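Local structure of beta-galactosidase (Geobacillus stearothermophilus, 4OIF) at residues L58-E62 with W96-Y101; H261-P265 with R437-T441; M301-F305 with L442-R447. The protein probably hydrolyses terminal non-reducing beta-D-galactose residues from beta-D-galactosides, as a zinc-binding, trimeric member of glycoside hydrolase family 42. All blocks are in the same frame, centred on the assembly; numbering follows the deposited sequence.

Contact 1 closes along the chain before the other two open, and its centre lies about 40 Å from that of contact 2 and about 45 Å from that of contact 3. It stays within the TIM-barrel region, tying the loop after helix 55-58 to helix 95-100 near a neighbouring subunit. Contacts 2 and 3 have centres only about 9 Å apart and cross in sequence: 261-265, then 301-305, then 437-441 and 442-447. Both set barrel elements against helix 438-451 of the trimerisation region, and the salt bridge from Asp262 to Lys302 joins them. Together they form one continuous seam between the two regions, remote from contact 1.

Contact 1: L58-E62 with W96-Y101; sequences LEPEE and WLSQKY
Trp96 NE1 donates to Glu59 O at 2.9 Å, the carbonyl oxygen lying near the indole plane, and this bond fixes the pyrrole edge of the ring against the loop just after helix 55-58. Glu61 and Glu62 then pass over one face of the indole. Glu61 CA stands over the five-membered ring, 4.1 Å from its centroid, and Glu62 CB over the six-membered ring, both as CH-pi contacts; Leu97 CB lies on the opposite face. Glu59 brings its CD to within 3.6 Å of Trp96 CZ2 at the benzene edge, with the carboxylate turned 64° from the ring. That carboxylate is held by Gly63 N and Trp55 NE1, so it is placed from its own side of the contact.

Glu62 runs on past the indole because CG is anti to the backbone N (chi1 -162°) and the chain beyond is extended. Lys100 NZ makes a salt bridge to Glu62 OE1 at 3.1 Å, from above the carboxylate plane. Tyr101 OH comes up to Glu62 OE2, but at 2.4 Å the pair is too close for the details of that bond to be trusted. Lys100 CG lies over one face of the Tyr101 ring.

Further out, Tyr101 packs on Val128 and Lys132 of helix 127-144, and Gln205 of the second subunit packs on Trp96. In the TIM-barrel region of this GH42 enzyme, the loop between helices 55-58 and 68-79 is thus packed on helix 95-100, held by Trp96 near its start and Lys100 at its end.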
ATOM      1  N   LEU A  58     -39.271  -4.901   9.954  1.00  7.20           N
ATOM      2  CA  LEU A  58     -40.323  -4.170  10.641  1.00  7.51           C
ATOM      3  C   LEU A  58     -41.141  -3.335   9.658  1.00 14.68           C
ATOM      4  O   LEU A  58     -42.351  -3.176   9.812  1.00  9.46           O
ATOM      5  CB  LEU A  58     -39.722  -3.267  11.717  1.00  7.28           C
ATOM      6  CG  LEU A  58     -39.111  -4.021  12.892  1.00  7.52           C
ATOM      7  CD1 LEU A  58     -38.322  -3.079  13.783  1.00  6.49           C
ATOM      8  CD2 LEU A  58     -40.238  -4.675  13.665  1.00 10.32           C
ATOM      9  N   GLU A  59     -40.473  -2.791   8.649  1.00  8.82           N
ATOM     10  CA  GLU A  59     -41.149  -1.968   7.658  1.00  8.10           C
ATOM     11  C   GLU A  59     -40.638  -2.374   6.278  1.00  5.83           C
ATOM     12  O   GLU A  59     -39.804  -1.695   5.684  1.00  5.13           O
ATOM     13  CB  GLU A  59     -40.909  -0.479   7.945  1.00  9.43           C
ATOM     14  CG  GLU A  59     -41.777   0.490   7.150  1.00 10.34           C
ATOM     15  CD  GLU A  59     -41.534   1.957   7.524  1.00 13.26           C
ATOM     16  OE1 GLU A  59     -40.605   2.229   8.312  1.00  7.63           O
ATOM     17  OE2 GLU A  59     -42.271   2.834   7.021  1.00 13.42           O
ATOM     18  N   PRO A  60     -41.126  -3.512   5.778  1.00  7.30           N
ATOM     19  CA  PRO A  60     -40.644  -4.090   4.523  1.00  9.45           C
ATOM     20  C   PRO A  60     -40.797  -3.126   3.347  1.00 13.09           C
ATOM     21  O   PRO A  60     -39.921  -3.043   2.487  1.00  5.93           O
ATOM     22  CB  PRO A  60     -41.524  -5.333   4.357  1.00  5.46           C
ATOM     23  CG  PRO A  60     -42.656  -5.131   5.260  1.00  6.30           C
ATOM     24  CD  PRO A  60     -42.134  -4.372   6.408  1.00  7.15           C
ATOM     25  N   GLU A  61     -41.903  -2.396   3.328  1.00  9.51           N
ATOM     26  CA  GLU A  61     -42.060  -1.268   2.424  1.00 14.51           C
ATOM     27  C   GLU A  61     -42.519  -0.068   3.238  1.00 12.63           C
ATOM     28  O   GLU A  61     -42.983  -0.242   4.365  1.00 11.97           O
ATOM     29  CB  GLU A  61     -43.051  -1.608   1.311  1.00 17.68           C
ATOM     30  CG  GLU A  61     -42.556  -2.741   0.434  1.00 20.71           C
ATOM     31  CD  GLU A  61     -43.662  -3.429  -0.313  1.00 42.81           C
ATOM     32  OE1 GLU A  61     -44.837  -3.023  -0.142  1.00 39.92           O
ATOM     33  OE2 GLU A  61     -43.348  -4.376  -1.069  1.00 52.61           O
ATOM     34  N   GLU A  62     -42.392   1.138   2.683  1.00 10.07           N
ATOM     35  CA  GLU A  62     -42.716   2.351   3.435  1.00 10.92           C
ATOM     36  C   GLU A  62     -44.177   2.359   3.926  1.00 21.93           C
ATOM     37  O   GLU A  62     -45.105   2.083   3.163  1.00 17.10           O
ATOM     38  CB  GLU A  62     -42.427   3.590   2.591  1.00 24.42           C
ATOM     39  CG  GLU A  62     -42.304   4.884   3.403  1.00 14.41           C
ATOM     40  CD  GLU A  62     -41.842   6.055   2.564  1.00 14.88           C
ATOM     41  OE1 GLU A  62     -41.663   5.870   1.343  1.00 17.50           O
ATOM     42  OE2 GLU A  62     -41.649   7.158   3.120  1.00 23.41           O
ATOM     43  N   TRP A  96     -35.397   0.504   0.165  1.00 10.23           N
ATOM     44  CA  TRP A  96     -36.442   1.399  -0.362  1.00  7.54           C
ATOM     45  C   TRP A  96     -36.159   2.819   0.081  1.00  6.74           C
ATOM     46  O   TRP A  96     -36.335   3.767  -0.690  1.00  8.20           O
ATOM     47  CB  TRP A  96     -37.878   0.976   0.040  1.00  6.50           C
ATOM     48  CG  TRP A  96     -38.194   0.786   1.513  1.00  8.82           C
ATOM     49  CD1 TRP A  96     -38.298  -0.405   2.173  1.00  9.07           C
ATOM     50  CD2 TRP A  96     -38.497   1.799   2.479  1.00  9.86           C
ATOM     51  NE1 TRP A  96     -38.617  -0.197   3.489  1.00  9.45           N
ATOM     52  CE2 TRP A  96     -38.746   1.147   3.706  1.00  9.98           C
ATOM     53  CE3 TRP A  96     -38.576   3.195   2.432  1.00 10.85           C
ATOM     54  CZ2 TRP A  96     -39.055   1.840   4.875  1.00  8.28           C
ATOM     55  CZ3 TRP A  96     -38.882   3.885   3.591  1.00 10.13           C
ATOM     56  CH2 TRP A  96     -39.118   3.208   4.796  1.00 13.87           C
ATOM     57  N   LEU A  97     -35.669   2.951   1.307  1.00  9.16           N
ATOM     58  CA  LEU A  97     -35.419   4.258   1.893  1.00  7.78           C
ATOM     59  C   LEU A  97     -34.293   4.993   1.176  1.00  8.30           C
ATOM     60  O   LEU A  97     -34.442   6.150   0.820  1.00 13.54           O
ATOM     61  CB  LEU A  97     -35.104   4.114   3.379  1.00  7.71           C
ATOM     62  CG  LEU A  97     -35.504   5.306   4.253  1.00 14.58           C
ATOM     63  CD1 LEU A  97     -35.757   4.851   5.689  1.00 12.15           C
ATOM     64  CD2 LEU A  97     -34.469   6.431   4.203  1.00  3.34           C
ATOM     65  N   SER A  98     -33.164   4.327   0.979  1.00  6.61           N
ATOM     66  CA  SER A  98     -32.092   4.907   0.187  1.00 10.19           C
ATOM     67  C   SER A  98     -32.619   5.278  -1.198  1.00 15.38           C
ATOM     68  O   SER A  98     -32.281   6.334  -1.733  1.00 16.57           O
ATOM     69  CB  SER A  98     -30.903   3.939   0.057  1.00  9.79           C
ATOM     70  OG  SER A  98     -30.369   3.584   1.325  1.00  9.45           O
ATOM     71  N   GLN A  99     -33.461   4.420  -1.776  1.00 10.09           N
ATOM     72  CA  GLN A  99     -33.869   4.644  -3.159  1.00 12.93           C
ATOM     73  C   GLN A  99     -34.758   5.873  -3.310  1.00 13.29           C
ATOM     74  O   GLN A  99     -34.584   6.663  -4.234  1.00 12.65           O
ATOM     75  CB  GLN A  99     -34.582   3.413  -3.713  1.00 16.65           C
ATOM     76  CG  GLN A  99     -34.834   3.475  -5.209  1.00 13.36           C
ATOM     77  CD  GLN A  99     -35.554   2.240  -5.735  1.00 10.98           C
ATOM     78  OE1 GLN A  99     -36.546   1.783  -5.158  1.00 16.02           O
ATOM     79  NE2 GLN A  99     -35.050   1.689  -6.829  1.00 12.11           N
ATOM     80  N   LYS A 100     -35.706   6.032  -2.394  1.00 11.45           N
ATOM     81  CA  LYS A 100     -36.666   7.132  -2.460  1.00  6.46           C
ATOM     82  C   LYS A 100     -36.105   8.437  -1.895  1.00 16.63           C
ATOM     83  O   LYS A 100     -36.501   9.530  -2.302  1.00 19.21           O
ATOM     84  CB  LYS A 100     -37.938   6.747  -1.707  1.00  7.86           C
ATOM     85  CG  LYS A 100     -39.030   7.779  -1.756  1.00 16.50           C
ATOM     86  CD  LYS A 100     -40.319   7.239  -1.177  1.00 24.07           C
ATOM     87  CE  LYS A 100     -41.456   8.231  -1.365  1.00 17.35           C
ATOM     88  NZ  LYS A 100     -42.769   7.636  -1.011  1.00 19.83           N
ATOM     89  N   TYR A 101     -35.190   8.324  -0.942  1.00 10.09           N
ATOM     90  CA  TYR A 101     -34.662   9.506  -0.283  1.00  6.15           C
ATOM     91  C   TYR A 101     -33.152   9.485  -0.309  1.00 14.22           C
ATOM     92  O   TYR A 101     -32.513   9.266   0.725  1.00 13.88           O
ATOM     93  CB  TYR A 101     -35.147   9.591   1.159  1.00  8.06           C
ATOM     94  CG  TYR A 101     -36.640   9.455   1.345  1.00 12.99           C
ATOM     95  CD1 TYR A 101     -37.503  10.489   1.013  1.00 10.38           C
ATOM     96  CD2 TYR A 101     -37.188   8.299   1.886  1.00 12.03           C
ATOM     97  CE1 TYR A 101     -38.863  10.361   1.194  1.00 10.67           C
ATOM     98  CE2 TYR A 101     -38.546   8.169   2.076  1.00 10.45           C
ATOM     99  CZ  TYR A 101     -39.380   9.198   1.726  1.00 13.82           C
ATOM    100  OH  TYR A 101     -40.737   9.068   1.921  1.00 18.49           O
TER

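Contact 2: H261-P265 with R437-T441; sequences HDLIP and RYPQT
Strand 264-265 of the barrel region and the loop before it meet the N-cap and first turn of helix 438-451 of the trimerisation region, Ile264 and Asp262 facing Pro439, Gln440 and Arg437. Asp262 OD2 takes two bonds from these residues, both reaching it from the same face of the carboxylate. Gln440 NE2 donates at 3.1 Å to Asp262 OD2 in an almost straight bond (176°), with the oxygen in the amide plane but approached on its anti side well out of the carboxylate plane. Arg437 NH2 lies 3.2 Å from Asp262 OD2, completing a salt bridge that is more bent, and the carboxylate stands steeply, 78°, to the guanidinium. The amide nitrogen of Gln440 also sits over a face of that guanidinium, near its rim. A bend at chi2 (93°) folds the Gln440 amide back to the carboxylate. The other oxygen, Asp262 OD1, forms a salt bridge with Lys302 of helix 296-312, so Arg437 at the start of helix 438-451 and Lys302 flank this acid and would be expected to favour its charged form.

A G1 beta bulge, Leu263 and Ile264 opposite Asp259, lies where the chain turns back antiparallel to strand 252-259; the turn leaves Ile264 aimed at the helix. Its CG2 branch rests on the proline ring, with Ile264 CG2 3.6 Å from Pro439 CG. Beside it Pro265 CD touches Pro439 CB at 3.9 Å, and Pro265 is backed by Ile306 and Leu309 of helix 296-312. Arg437, at the N-cap position, offers its carbonyl to the first turn: Thr441 N donates to Arg437 O at 2.9 Å and Thr441 OG1 to Arg437 O at 2.6 Å, the hydroxyl coming from above the carbonyl plane.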
ATOM      1  N   HIS A 261      -6.463  -3.926  16.462  1.00 61.59           N
ATOM      2  CA  HIS A 261      -5.112  -4.415  16.767  1.00 64.85           C
ATOM      3  C   HIS A 261      -4.705  -4.183  18.230  1.00 59.37           C
ATOM      4  O   HIS A 261      -4.589  -5.134  19.010  1.00 39.15           O
ATOM      5  CB  HIS A 261      -4.076  -3.794  15.807  1.00 71.07           C
ATOM      6  CG  HIS A 261      -2.656  -4.188  16.097  1.00 71.41           C
ATOM      7  ND1 HIS A 261      -2.312  -5.426  16.597  1.00 67.65           N
ATOM      8  CD2 HIS A 261      -1.495  -3.506  15.951  1.00 55.57           C
ATOM      9  CE1 HIS A 261      -1.000  -5.486  16.754  1.00 59.23           C
ATOM     10  NE2 HIS A 261      -0.481  -4.335  16.370  1.00 46.74           N
ATOM     11  N   ASP A 262      -4.488  -2.929  18.604  1.00 53.39           N
ATOM     12  CA  ASP A 262      -3.951  -2.645  19.924  1.00 38.57           C
ATOM     13  C   ASP A 262      -5.057  -2.336  20.904  1.00 41.02           C
ATOM     14  O   ASP A 262      -4.787  -1.966  22.050  1.00 46.48           O
ATOM     15  CB  ASP A 262      -2.949  -1.488  19.872  1.00 34.17           C
ATOM     16  CG  ASP A 262      -1.545  -1.957  19.555  1.00 42.37           C
ATOM     17  OD1 ASP A 262      -1.155  -3.033  20.065  1.00 48.92           O
ATOM     18  OD2 ASP A 262      -0.834  -1.262  18.796  1.00 41.53           O
ATOM     19  N   LEU A 263      -6.297  -2.509  20.460  1.00 31.20           N
ATOM     20  CA  LEU A 263      -7.436  -2.277  21.328  1.00 27.71           C
ATOM     21  C   LEU A 263      -7.351  -0.894  21.965  1.00 26.06           C
ATOM     22  O   LEU A 263      -7.413  -0.754  23.184  1.00 30.59           O
ATOM     23  CB  LEU A 263      -7.515  -3.353  22.417  1.00 24.24           C
ATOM     24  CG  LEU A 263      -8.118  -4.699  22.025  1.00 26.30           C
ATOM     25  CD1 LEU A 263      -8.251  -5.579  23.246  1.00 16.98           C
ATOM     26  CD2 LEU A 263      -9.473  -4.515  21.347  1.00 17.32           C
ATOM     27  N   ILE A 264      -7.172   0.123  21.135  1.00 25.84           N
ATOM     28  CA  ILE A 264      -7.091   1.488  21.622  1.00 16.19           C
ATOM     29  C   ILE A 264      -8.497   2.066  21.653  1.00 16.71           C
ATOM     30  O   ILE A 264      -9.417   1.485  21.082  1.00 15.10           O
ATOM     31  CB  ILE A 264      -6.163   2.336  20.743  1.00 20.81           C
ATOM     32  CG1 ILE A 264      -6.811   2.594  19.381  1.00 21.26           C
ATOM     33  CG2 ILE A 264      -4.808   1.639  20.597  1.00 19.10           C
ATOM     34  CD1 ILE A 264      -5.931   3.331  18.422  1.00 13.17           C
ATOM     35  N   PRO A 265      -8.686   3.178  22.361  1.00 18.11           N
ATOM     36  CA  PRO A 265     -10.044   3.721  22.344  1.00 16.55           C
ATOM     37  C   PRO A 265     -10.487   4.031  20.925  1.00 21.58           C
ATOM     38  O   PRO A 265      -9.650   4.422  20.102  1.00 18.04           O
ATOM     39  CB  PRO A 265      -9.923   4.997  23.178  1.00 18.14           C
ATOM     40  CG  PRO A 265      -8.766   4.744  24.079  1.00 13.77           C
ATOM     41  CD  PRO A 265      -7.825   3.842  23.354  1.00 14.48           C
ATOM     42  N   ARG A 437       2.148   6.833  19.131  1.00 13.84           N
ATOM     43  CA  ARG A 437       1.588   5.719  19.900  1.00 12.82           C
ATOM     44  C   ARG A 437       1.055   6.123  21.268  1.00 12.64           C
ATOM     45  O   ARG A 437       1.427   5.547  22.292  1.00 11.00           O
ATOM     46  CB  ARG A 437       2.647   4.619  20.042  1.00 11.11           C
ATOM     47  CG  ARG A 437       3.101   4.057  18.688  1.00 14.45           C
ATOM     48  CD  ARG A 437       4.022   2.843  18.823  1.00 16.92           C
ATOM     49  NE  ARG A 437       3.376   1.724  19.504  1.00 22.93           N
ATOM     50  CZ  ARG A 437       2.543   0.869  18.919  1.00 39.77           C
ATOM     51  NH1 ARG A 437       2.248   0.999  17.632  1.00 40.40           N
ATOM     52  NH2 ARG A 437       2.000  -0.115  19.622  1.00 29.97           N
ATOM     53  N   TYR A 438       0.171   7.117  21.266  1.00 12.42           N
ATOM     54  CA  TYR A 438      -0.332   7.736  22.492  1.00 13.11           C
ATOM     55  C   TYR A 438      -1.082   6.740  23.408  1.00  8.31           C
ATOM     56  O   TYR A 438      -0.661   6.520  24.562  1.00 10.36           O
ATOM     57  CB  TYR A 438      -1.206   8.957  22.110  1.00 14.61           C
ATOM     58  CG  TYR A 438      -2.019   9.586  23.230  1.00 16.55           C
ATOM     59  CD1 TYR A 438      -1.398  10.116  24.358  1.00 11.35           C
ATOM     60  CD2 TYR A 438      -3.402   9.675  23.146  1.00  9.92           C
ATOM     61  CE1 TYR A 438      -2.127  10.693  25.370  1.00  6.61           C
ATOM     62  CE2 TYR A 438      -4.141  10.255  24.156  1.00  9.99           C
ATOM     63  CZ  TYR A 438      -3.497  10.761  25.268  1.00 10.38           C
ATOM     64  OH  TYR A 438      -4.215  11.341  26.288  1.00  5.87           O
ATOM     65  N   PRO A 439      -2.167   6.113  22.904  1.00 11.99           N
ATOM     66  CA  PRO A 439      -2.887   5.176  23.772  1.00 13.37           C
ATOM     67  C   PRO A 439      -2.013   4.015  24.257  1.00 10.96           C
ATOM     68  O   PRO A 439      -2.068   3.646  25.448  1.00 15.45           O
ATOM     69  CB  PRO A 439      -4.025   4.672  22.874  1.00 14.09           C
ATOM     70  CG  PRO A 439      -3.559   4.921  21.491  1.00 14.50           C
ATOM     71  CD  PRO A 439      -2.784   6.180  21.566  1.00  9.70           C
ATOM     72  N   GLN A 440      -1.206   3.468  23.354  1.00  5.73           N
ATOM     73  CA  GLN A 440      -0.247   2.425  23.711  1.00  6.74           C
ATOM     74  C   GLN A 440       0.663   2.865  24.859  1.00 14.51           C
ATOM     75  O   GLN A 440       0.912   2.101  25.803  1.00 13.49           O
ATOM     76  CB  GLN A 440       0.598   2.032  22.497  1.00 15.95           C
ATOM     77  CG  GLN A 440      -0.185   1.348  21.369  1.00 19.47           C
ATOM     78  CD  GLN A 440      -0.683   2.319  20.305  1.00 20.13           C
ATOM     79  OE1 GLN A 440      -0.775   3.528  20.533  1.00 17.71           O
ATOM     80  NE2 GLN A 440      -0.996   1.789  19.130  1.00 20.20           N
ATOM     81  N   THR A 441       1.152   4.098  24.771  1.00  9.79           N
ATOM     82  CA  THR A 441       2.019   4.675  25.796  1.00 13.23           C
ATOM     83  C   THR A 441       1.297   4.682  27.143  1.00 13.04           C
ATOM     84  O   THR A 441       1.838   4.237  28.189  1.00 10.99           O
ATOM     85  CB  THR A 441       2.460   6.115  25.407  1.00 11.57           C
ATOM     86  OG1 THR A 441       3.206   6.071  24.184  1.00  9.13           O
ATOM     87  CG2 THR A 441       3.328   6.744  26.488  1.00  6.90           C
TER

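Contact 3: M301-F305 with L442-R447; sequences MKVGF and LVQHYR
Phe305 and Tyr446 both hold CG anti to the backbone N, which sends their rings across the gap between the two helices to meet edge to face. The CD1 edge of Phe305 points at the face of Tyr446, with centroids 5.5 Å apart and planes at 85°. Phe305 CB adds a CH-pi contact over the tyrosine ring. On the phenylalanine face sits Val443, its CG2 methyl 3.9 Å from the Phe305 centroid and close to the ring normal, while Leu442 CB approaches Phe305 CZ at 3.7 Å.

Met301 slides past Tyr446 in the opposite direction, and Met301 CG meets the ring edge at Tyr446 CD2, 3.8 Å away. Beyond it, Met301 SD rests on Arg447 CA at 3.5 Å, and the bend at chi3 (60°) lays Met301 CE over one face of the Arg447 guanidinium, 3.6 Å from Arg447 NH1; the same methyl also touches Val443 CG1. At the edge of the guanidinium, in its plane, Arg447 NH2 donates to a lone pair of Gln444 OE1 at 3.3 Å. The group is also bridged to Asp600 and Asp298.

Tyr446 OH reaches the backbone of Gly304 and is hydrogen-bonded to Asp308, one turn further along helix 296-312. A leucine in place of Tyr446 would probably leave Asp308 without this partner and the Phe305 edge without a face to rest on.

The axes of the two helical segments lie 10.2 Å apart and cross at 104°, and no hydrogen bond runs between these segments. Cohesion here therefore comes from aromatic, methyl and thioether surfaces, with the polar ends of Tyr446 and Arg447 satisfied by acids around the apolar centre.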
ATOM      1  N   MET A 301      -4.005  -7.414  29.557  1.00 10.66           N
ATOM      2  CA  MET A 301      -3.716  -6.095  30.103  1.00  9.91           C
ATOM      3  C   MET A 301      -4.346  -4.988  29.263  1.00 11.09           C
ATOM      4  O   MET A 301      -4.972  -4.068  29.814  1.00 10.73           O
ATOM      5  CB  MET A 301      -2.210  -5.873  30.195  1.00 10.21           C
ATOM      6  CG  MET A 301      -1.830  -4.573  30.882  1.00  9.59           C
ATOM      7  SD  MET A 301      -0.051  -4.410  31.018  1.00 14.24           S
ATOM      8  CE  MET A 301       0.380  -4.464  29.284  1.00 14.20           C
ATOM      9  N   LYS A 302      -4.177  -5.069  27.939  1.00  8.92           N
ATOM     10  CA  LYS A 302      -4.815  -4.080  27.049  1.00 12.67           C
ATOM     11  C   LYS A 302      -6.340  -4.026  27.227  1.00  7.67           C
ATOM     12  O   LYS A 302      -6.966  -2.934  27.282  1.00  7.68           O
ATOM     13  CB  LYS A 302      -4.487  -4.377  25.584  1.00  9.97           C
ATOM     14  CG  LYS A 302      -3.076  -4.035  25.161  1.00  4.10           C
ATOM     15  CD  LYS A 302      -2.889  -4.347  23.695  1.00  7.63           C
ATOM     16  CE  LYS A 302      -1.447  -4.582  23.348  1.00 11.02           C
ATOM     17  NZ  LYS A 302      -1.286  -5.047  21.938  1.00 23.39           N
ATOM     18  N   VAL A 303      -6.930  -5.215  27.337  1.00 10.36           N
ATOM     19  CA  VAL A 303      -8.371  -5.325  27.526  1.00  9.59           C
ATOM     20  C   VAL A 303      -8.782  -4.662  28.837  1.00 10.17           C
ATOM     21  O   VAL A 303      -9.750  -3.897  28.896  1.00  8.47           O
ATOM     22  CB  VAL A 303      -8.829  -6.796  27.514  1.00 11.45           C
ATOM     23  CG1 VAL A 303     -10.333  -6.888  27.733  1.00  5.86           C
ATOM     24  CG2 VAL A 303      -8.440  -7.457  26.203  1.00  7.33           C
ATOM     25  N   GLY A 304      -8.017  -4.941  29.887  1.00 11.96           N
ATOM     26  CA  GLY A 304      -8.285  -4.372  31.193  1.00  8.79           C
ATOM     27  C   GLY A 304      -8.186  -2.859  31.164  1.00 16.57           C
ATOM     28  O   GLY A 304      -8.969  -2.176  31.815  1.00 10.15           O
ATOM     29  N   PHE A 305      -7.225  -2.339  30.400  1.00 14.06           N
ATOM     30  CA  PHE A 305      -7.094  -0.904  30.231  1.00  7.62           C
ATOM     31  C   PHE A 305      -8.374  -0.329  29.639  1.00 11.08           C
ATOM     32  O   PHE A 305      -8.954   0.628  30.197  1.00 10.79           O
ATOM     33  CB  PHE A 305      -5.901  -0.566  29.347  1.00  8.15           C
ATOM     34  CG  PHE A 305      -5.714   0.913  29.104  1.00  7.94           C
ATOM     35  CD1 PHE A 305      -4.972   1.683  29.991  1.00  6.57           C
ATOM     36  CD2 PHE A 305      -6.255   1.528  27.968  1.00  7.78           C
ATOM     37  CE1 PHE A 305      -4.778   3.053  29.759  1.00 15.34           C
ATOM     38  CE2 PHE A 305      -6.073   2.885  27.729  1.00  7.16           C
ATOM     39  CZ  PHE A 305      -5.331   3.655  28.630  1.00 10.36           C
ATOM     40  N   LEU A 442       0.060   5.170  27.117  1.00 11.04           N
ATOM     41  CA  LEU A 442      -0.752   5.079  28.328  1.00  9.48           C
ATOM     42  C   LEU A 442      -0.763   3.646  28.886  1.00 15.18           C
ATOM     43  O   LEU A 442      -0.527   3.446  30.084  1.00 10.60           O
ATOM     44  CB  LEU A 442      -2.166   5.549  28.071  1.00  8.99           C
ATOM     45  CG  LEU A 442      -2.356   7.035  28.313  1.00 11.20           C
ATOM     46  CD1 LEU A 442      -1.499   7.849  27.360  1.00  4.90           C
ATOM     47  CD2 LEU A 442      -3.827   7.364  28.144  1.00  8.87           C
ATOM     48  N   VAL A 443      -0.995   2.657  28.019  1.00 11.02           N
ATOM     49  CA  VAL A 443      -0.967   1.262  28.468  1.00  8.46           C
ATOM     50  C   VAL A 443       0.394   0.890  29.104  1.00  6.72           C
ATOM     51  O   VAL A 443       0.456   0.119  30.070  1.00  4.78           O
ATOM     52  CB  VAL A 443      -1.300   0.304  27.309  1.00  5.78           C
ATOM     53  CG1 VAL A 443      -1.235  -1.134  27.763  1.00  5.07           C
ATOM     54  CG2 VAL A 443      -2.671   0.602  26.774  1.00 11.34           C
ATOM     55  N   GLN A 444       1.475   1.458  28.580  1.00  9.87           N
ATOM     56  CA  GLN A 444       2.795   1.251  29.182  1.00 12.62           C
ATOM     57  C   GLN A 444       2.820   1.768  30.609  1.00 16.54           C
ATOM     58  O   GLN A 444       3.468   1.182  31.485  1.00 13.52           O
ATOM     59  CB  GLN A 444       3.905   1.936  28.382  1.00  8.92           C
ATOM     60  CG  GLN A 444       4.191   1.284  27.060  1.00 15.33           C
ATOM     61  CD  GLN A 444       3.855  -0.187  27.096  1.00 32.24           C
ATOM     62  OE1 GLN A 444       4.528  -0.977  27.773  1.00 31.31           O
ATOM     63  NE2 GLN A 444       2.795  -0.570  26.379  1.00 26.93           N
ATOM     64  N   HIS A 445       2.123   2.870  30.858  1.00 11.36           N
ATOM     65  CA  HIS A 445       2.146   3.383  32.226  1.00 12.53           C
ATOM     66  C   HIS A 445       1.175   2.631  33.147  1.00 15.62           C
ATOM     67  O   HIS A 445       1.383   2.536  34.357  1.00 14.69           O
ATOM     68  CB  HIS A 445       1.892   4.883  32.204  1.00  8.15           C
ATOM     69  CG  HIS A 445       3.055   5.647  31.652  1.00 14.11           C
ATOM     70  ND1 HIS A 445       3.913   6.376  32.447  1.00  5.81           N
ATOM     71  CD2 HIS A 445       3.552   5.720  30.393  1.00  8.31           C
ATOM     72  CE1 HIS A 445       4.862   6.902  31.694  1.00  7.53           C
ATOM     73  NE2 HIS A 445       4.666   6.519  30.445  1.00  6.53           N
ATOM     74  N   TYR A 446       0.149   2.049  32.551  1.00  7.57           N
ATOM     75  CA  TYR A 446      -0.772   1.173  33.250  1.00  9.37           C
ATOM     76  C   TYR A 446      -0.087  -0.115  33.708  1.00 11.54           C
ATOM     77  O   TYR A 446      -0.392  -0.644  34.780  1.00  8.23           O
ATOM     78  CB  TYR A 446      -1.932   0.873  32.310  1.00 10.58           C
ATOM     79  CG  TYR A 446      -3.055  -0.020  32.786  1.00  9.08           C
ATOM     80  CD1 TYR A 446      -4.055   0.473  33.609  1.00  7.35           C
ATOM     81  CD2 TYR A 446      -3.178  -1.324  32.310  1.00  8.31           C
ATOM     82  CE1 TYR A 446      -5.122  -0.322  33.997  1.00  4.84           C
ATOM     83  CE2 TYR A 446      -4.246  -2.131  32.683  1.00  8.45           C
ATOM     84  CZ  TYR A 446      -5.221  -1.623  33.530  1.00 13.16           C
ATOM     85  OH  TYR A 446      -6.293  -2.417  33.917  1.00  8.12           O
ATOM     86  N   ARG A 447       0.841  -0.607  32.884  1.00 12.76           N
ATOM     87  CA  ARG A 447       1.429  -1.934  33.071  1.00 10.83           C
ATOM     88  C   ARG A 447       1.867  -2.279  34.515  1.00 13.28           C
ATOM     89  O   ARG A 447       1.476  -3.320  35.029  1.00 10.16           O
ATOM     90  CB  ARG A 447       2.618  -2.132  32.118  1.00  9.13           C
ATOM     91  CG  ARG A 447       3.327  -3.472  32.328  1.00  7.86           C
ATOM     92  CD  ARG A 447       4.651  -3.543  31.605  1.00  9.43           C
ATOM     93  NE  ARG A 447       4.468  -3.388  30.168  1.00 18.04           N
ATOM     94  CZ  ARG A 447       4.051  -4.368  29.370  1.00 27.06           C
ATOM     95  NH1 ARG A 447       3.783  -5.567  29.877  1.00 24.52           N
ATOM     96  NH2 ARG A 447       3.903  -4.154  28.069  1.00 37.74           N
TER